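NADH oxidoreductase (Mesorhizobium loti, PDB 3PI7) probably binds NADPH and acts as an oxidoreductase on NAD(P)H, possibly as a quinone reductase, although its substrate is not established. Local coordinates at residues I54-A59 with V108-G113; I132-T137 with A144-N149. All coordinates share one frame; numbering follows the deposited sequence. Where two conformers were deposited one is given.

Contact 1 (I54-A59 with V108-G113); sequences IKVNLA and VAFATG
Phe-110 and Ile-54 carry this contact, which shows how two nearly perpendicular strands can be joined by one aromatic ring. Strands 54-56 and 108-111 run at 97° to each other, their axes 9.5 Å apart at closest approach, and the space between them is bridged by side chains alone. A CH-pi contact joins Ile-54 to Phe-110. Ile-54 CD1 lies over one face of the Phe-110 ring, 3.9 Å from its centroid, shifted from the middle toward the CB side so that its nearest ring atom is Phe-110 CG at 3.6 Å. To set CD1 there the isoleucine adopts a chi2 of 132°, well off a staggered value, which suggests slight strain in the side chain. With CG of Phe-110 between the backbone N and the carbonyl carbon (chi1 65°), the ring is placed so that Ile-54 lies over its face, and the two side chains slide past each other in opposite directions.

Apolar packing surrounds it. The other branch of Ile-54 reaches further along the ring, CG2 lying 3.7 Å from Phe-110 CE1. The Val-56 side chain crosses that of Phe-110 at about a right angle, its CG2 3.9 Å from Phe-110 CZ, while Val-108 CG2 approaches Ile-54 CG1 more loosely at 4.3 Å. Replacing Phe-110 by an alanine would probably leave Ile-54 CD1 and Val-56 CG2 without their shared partner and open a gap between the strands.

Elsewhere Phe-110 packs on Ala-124 and Cys-131, and Ile-91 touches both Ile-54 and Val-108. Asn-57 and Leu-58 both pair with Val-88 in a classic beta bulge, where the chain turns its corner. Strand 86-94 pairs with strands 51-56, 58-60 and 107-111, and this buried apolar packing within a curled sheet is characteristic of the GroES-like domain of medium-chain dehydrogenases and reductases.

Contact 2 (I132-T137 with A144-N149); sequences IPLLDT and AAMIVN
Ile-132 and Ile-147 bring the two backbones nearest, their CA atoms 8.4 Å apart, where the end of strand 131-133 faces the loop that leads into helix 148-163. At such a spacing side chains must do the joining, and here all of them are apolar. Ile-132 divides its two branches between two partners. Its CD1 touches Ile-147 CG1 at 3.7 Å, the side chains sliding past each other in opposite directions, while the shorter branch turns to Met-146, a selenomethionine, with Ile-132 CG2 4.1 Å from Met-146 SE.

Met-146 reaches out almost fully extended as far as its selenium, CG lying opposite the backbone N (chi1 -177°). The extended chain brings Met-146 SE up to Leu-134 CD2, and the bend at chi3 (-76°) turns Met-146 CE to the same methyl, each 3.6 Å from it. Leucine and selenomethionine thus run alongside each other in opposite senses. Two conformers were deposited for Met-146, so these details belong to one of them.

Each backbone has a polar partner of its own: Glu-86 OE1 accepts a hydrogen bond from Val-148 N and a weak one from Ile-147 N, and Gln-309, from helix 298-313, hydrogen-bonds to Pro-133 O and Leu-135 N. After the loop helix 148-163 carries the chain toward the parallel sheet, and Asn-149 already touches helix 176-188. Such packing is consistent with the passage from the GroES-like domain to the Rossmann domain of medium-chain reductases.

Strand 107-111 supplies one side of contact 1; contact 2 packs against its other face and pairs with it through strand 131-133, the two centres about 9 Å apart. Phe-110 points toward 54-59, whereas Ala-109 and Ala-111, pointing away from it, meet Met-146 and Ile-147 respectively. Ile-132 is tied to the same strand through a probable hydrogen bond from its N to Ala-109 O, 2.8 Å long. Both contacts are buried and apolar, although Leu-134 gives contact 2 a partly exposed border. Their chemistry differs with place: an aromatic face joins strands within the curled sheet in contact 1, while aliphatic and selenium-bearing chains join the sheet's end to the loop before helix 148-163 in contact 2.

Contact 1 (I54-A59 with V108-G113)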
loop_
_atom_site.group_PDB
_atom_site.type_symbol
_atom_site.label_atom_id
_atom_site.label_comp_id
_atom_site.label_asym_id
_atom_site.label_seq_id
_atom_site.Cartn_x
_atom_site.Cartn_y
_atom_site.Cartn_z
ATOM N N ILE A 54 38.831 6.805 -1.329
ATOM C CA ILE A 54 38.743 8.048 -0.567
ATOM C C ILE A 54 39.437 7.929 0.780
ATOM O O ILE A 54 39.124 7.011 1.553
ATOM C CB ILE A 54 37.255 8.421 -0.371
ATOM C CG1 ILE A 54 36.497 8.566 -1.730
ATOM C CG2 ILE A 54 37.123 9.713 0.414
ATOM C CD1 ILE A 54 35.266 7.876 -1.739
ATOM N N LYS A 55 40.272 8.930 1.114
ATOM C CA LYS A 55 40.870 9.070 2.423
ATOM C C LYS A 55 39.818 9.760 3.248
ATOM O O LYS A 55 39.550 10.936 3.021
ATOM C CB LYS A 55 42.183 9.889 2.354
ATOM C CG LYS A 55 42.839 9.990 3.714
ATOM C CD LYS A 55 44.126 10.848 3.742
ATOM C CE LYS A 55 44.789 10.600 5.093
ATOM N NZ LYS A 55 46.249 10.923 5.075
ATOM N N VAL A 56 39.173 9.014 4.159
ATOM C CA VAL A 56 38.043 9.511 4.922
ATOM C C VAL A 56 38.449 10.506 5.979
ATOM O O VAL A 56 39.304 10.215 6.833
ATOM C CB VAL A 56 37.249 8.334 5.568
ATOM C CG1 VAL A 56 36.002 8.856 6.248
ATOM C CG2 VAL A 56 36.887 7.273 4.532
ATOM N N ASN A 57 37.778 11.678 5.940
ATOM C CA ASN A 57 37.983 12.720 6.925
ATOM C C ASN A 57 36.978 12.533 8.064
ATOM O O ASN A 57 37.371 12.521 9.226
ATOM C CB ASN A 57 37.861 14.110 6.281
ATOM C CG ASN A 57 38.037 15.233 7.274
ATOM O OD1 ASN A 57 38.777 15.123 8.254
ATOM N ND2 ASN A 57 37.408 16.354 7.013
ATOM N N LEU A 58 35.691 12.364 7.725
ATOM C CA LEU A 58 34.604 12.187 8.688
ATOM C C LEU A 58 33.585 11.248 8.100
ATOM O O LEU A 58 33.314 11.333 6.905
ATOM C CB LEU A 58 33.925 13.542 9.023
ATOM C CG LEU A 58 34.697 14.613 9.809
ATOM C CD1 LEU A 58 34.001 15.962 9.718
ATOM C CD2 LEU A 58 34.851 14.237 11.282
ATOM N N ALA A 59 33.012 10.371 8.911
ATOM C CA ALA A 59 31.977 9.479 8.403
ATOM C C ALA A 59 30.723 9.682 9.242
ATOM O O ALA A 59 30.826 9.897 10.438
ATOM C CB ALA A 59 32.450 8.022 8.457
ATOM N N VAL A 108 35.369 15.200 -1.541
ATOM C CA VAL A 108 34.024 14.813 -1.917
ATOM C C VAL A 108 33.201 14.345 -0.756
ATOM O O VAL A 108 33.730 13.779 0.205
ATOM C CB VAL A 108 34.046 13.645 -2.976
ATOM C CG1 VAL A 108 34.627 14.078 -4.322
ATOM C CG2 VAL A 108 34.764 12.401 -2.435
ATOM N N ALA A 109 31.896 14.532 -0.876
ATOM C CA ALA A 109 30.925 13.828 -0.050
ATOM C C ALA A 109 30.737 12.513 -0.776
ATOM O O ALA A 109 30.750 12.515 -2.017
ATOM C CB ALA A 109 29.623 14.607 0.021
ATOM N N PHE A 110 30.626 11.383 -0.078
ATOM C CA PHE A 110 30.484 10.155 -0.842
ATOM C C PHE A 110 29.531 9.180 -0.173
ATOM O O PHE A 110 29.361 9.227 1.040
ATOM C CB PHE A 110 31.839 9.481 -1.074
ATOM C CG PHE A 110 32.484 9.002 0.195
ATOM C CD1 PHE A 110 33.292 9.849 0.948
ATOM C CD2 PHE A 110 32.313 7.692 0.624
ATOM C CE1 PHE A 110 33.878 9.408 2.146
ATOM C CE2 PHE A 110 32.873 7.262 1.829
ATOM C CZ PHE A 110 33.662 8.121 2.568
ATOM N N ALA A 111 28.985 8.264 -0.974
ATOM C CA ALA A 111 28.119 7.186 -0.527
ATOM C C ALA A 111 28.758 5.914 -1.052
ATOM O O ALA A 111 29.094 5.832 -2.233
ATOM C CB ALA A 111 26.694 7.386 -1.056
ATOM N N THR A 112 29.032 4.974 -0.164
ATOM C CA THR A 112 29.745 3.752 -0.552
ATOM C C THR A 112 28.863 2.752 -1.264
ATOM O O THR A 112 29.390 1.913 -2.014
ATOM C CB THR A 112 30.409 3.131 0.685
ATOM O OG1 THR A 112 29.394 2.866 1.655
ATOM C CG2 THR A 112 31.422 4.045 1.302
ATOM N N GLY A 113 27.544 2.850 -1.061
ATOM C CA GLY A 113 26.551 2.000 -1.704
ATOM C C GLY A 113 26.872 0.531 -1.576
ATOM O O GLY A 113 26.953 0.013 -0.469
#

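Contact 2 (I132-T137 with A144-N149)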
loop_
_atom_site.group_PDB
_atom_site.type_symbol
_atom_site.label_atom_id
_atom_site.label_comp_id
_atom_site.label_asym_id
_atom_site.label_seq_id
_atom_site.Cartn_x
_atom_site.Cartn_y
_atom_site.Cartn_z
ATOM N N ILE A 132 30.247 13.585 -4.567
ATOM C CA ILE A 132 29.878 14.962 -4.877
ATOM C C ILE A 132 31.080 15.818 -4.577
ATOM O O ILE A 132 31.380 16.017 -3.395
ATOM C CB ILE A 132 28.632 15.445 -4.077
ATOM C CG1 ILE A 132 27.382 14.582 -4.331
ATOM C CG2 ILE A 132 28.384 16.944 -4.290
ATOM C CD1 ILE A 132 26.207 14.904 -3.381
ATOM N N PRO A 133 31.803 16.319 -5.601
ATOM C CA PRO A 133 32.931 17.200 -5.308
ATOM C C PRO A 133 32.398 18.421 -4.587
ATOM O O PRO A 133 31.385 19.015 -4.987
ATOM C CB PRO A 133 33.516 17.517 -6.683
ATOM C CG PRO A 133 32.986 16.421 -7.597
ATOM C CD PRO A 133 31.603 16.169 -7.053
ATOM N N LEU A 134 32.997 18.722 -3.461
ATOM C CA LEU A 134 32.479 19.852 -2.739
ATOM C C LEU A 134 33.036 21.127 -3.276
ATOM O O LEU A 134 34.199 21.169 -3.743
ATOM C CB LEU A 134 32.803 19.738 -1.247
ATOM C CG LEU A 134 32.380 18.465 -0.529
ATOM C CD1 LEU A 134 32.860 18.505 0.912
ATOM C CD2 LEU A 134 30.880 18.268 -0.586
ATOM N N LEU A 135 32.219 22.183 -3.230
ATOM C CA LEU A 135 32.658 23.530 -3.586
ATOM C C LEU A 135 33.827 23.857 -2.660
ATOM O O LEU A 135 33.812 23.415 -1.508
ATOM C CB LEU A 135 31.489 24.502 -3.399
ATOM C CG LEU A 135 31.741 25.978 -3.638
ATOM C CD1 LEU A 135 31.921 26.285 -5.126
ATOM C CD2 LEU A 135 30.611 26.775 -3.102
ATOM N N ASP A 136 34.852 24.554 -3.170
ATOM C CA ASP A 136 36.084 24.873 -2.422
ATOM C C ASP A 136 35.845 25.557 -1.058
ATOM O O ASP A 136 36.643 25.354 -0.137
ATOM C CB ASP A 136 37.002 25.756 -3.279
ATOM C CG ASP A 136 36.363 27.081 -3.680
ATOM O OD1 ASP A 136 35.290 27.056 -4.341
ATOM O OD2 ASP A 136 36.931 28.136 -3.342
ATOM N N THR A 137 34.732 26.312 -0.927
ATOM C CA THR A 137 34.370 27.070 0.271
ATOM C C THR A 137 33.358 26.332 1.198
ATOM O O THR A 137 33.037 26.851 2.271
ATOM C CB THR A 137 33.846 28.443 -0.139
ATOM O OG1 THR A 137 32.701 28.294 -0.983
ATOM C CG2 THR A 137 34.905 29.264 -0.845
ATOM N N ALA A 144 30.135 15.499 5.228
ATOM C CA ALA A 144 30.018 14.138 5.733
ATOM C C ALA A 144 28.595 13.640 5.805
ATOM O O ALA A 144 28.393 12.442 5.790
ATOM C CB ALA A 144 30.678 13.998 7.102
ATOM N N ALA A 145 27.617 14.547 5.854
ATOM C CA ALA A 145 26.212 14.180 5.929
ATOM C C ALA A 145 25.396 14.853 4.799
ATOM O O ALA A 145 24.194 15.022 4.932
ATOM C CB ALA A 145 25.671 14.578 7.286
HETATM N N MSE A 146 26.075 15.188 3.686
HETATM C CA MSE A 146 25.452 15.895 2.562
HETATM C C MSE A 146 24.589 14.979 1.683
HETATM O O MSE A 146 23.716 15.492 0.980
HETATM C CB MSE A 146 26.530 16.613 1.702
HETATM C CG MSE A 146 25.961 17.449 0.540
HETATM SE SE MSE A 146 27.311 18.246 -0.603
HETATM C CE MSE A 146 27.828 19.686 0.633
ATOM N N ILE A 147 24.800 13.679 1.689
ATOM C CA ILE A 147 24.032 12.830 0.780
ATOM C C ILE A 147 22.770 12.207 1.328
ATOM O O ILE A 147 21.721 12.475 0.761
ATOM C CB ILE A 147 24.964 11.731 0.170
ATOM C CG1 ILE A 147 26.062 12.386 -0.696
ATOM C CG2 ILE A 147 24.173 10.652 -0.635
ATOM C CD1 ILE A 147 27.163 11.421 -1.089
ATOM N N VAL A 148 22.863 11.306 2.312
ATOM C CA VAL A 148 21.745 10.454 2.714
ATOM C C VAL A 148 20.543 11.256 3.176
ATOM O O VAL A 148 19.506 11.193 2.518
ATOM C CB VAL A 148 22.148 9.377 3.756
ATOM C CG1 VAL A 148 20.922 8.564 4.203
ATOM C CG2 VAL A 148 23.230 8.453 3.183
ATOM N N ASN A 149 20.688 12.061 4.226
ATOM C CA ASN A 149 19.521 12.781 4.719
ATOM C C ASN A 149 19.118 13.933 3.820
ATOM O O ASN A 149 17.941 13.975 3.492
ATOM C CB ASN A 149 19.688 13.218 6.163
ATOM C CG ASN A 149 19.605 12.026 7.108
ATOM O OD1 ASN A 149 19.025 10.983 6.787
ATOM N ND2 ASN A 149 20.282 12.116 8.231
#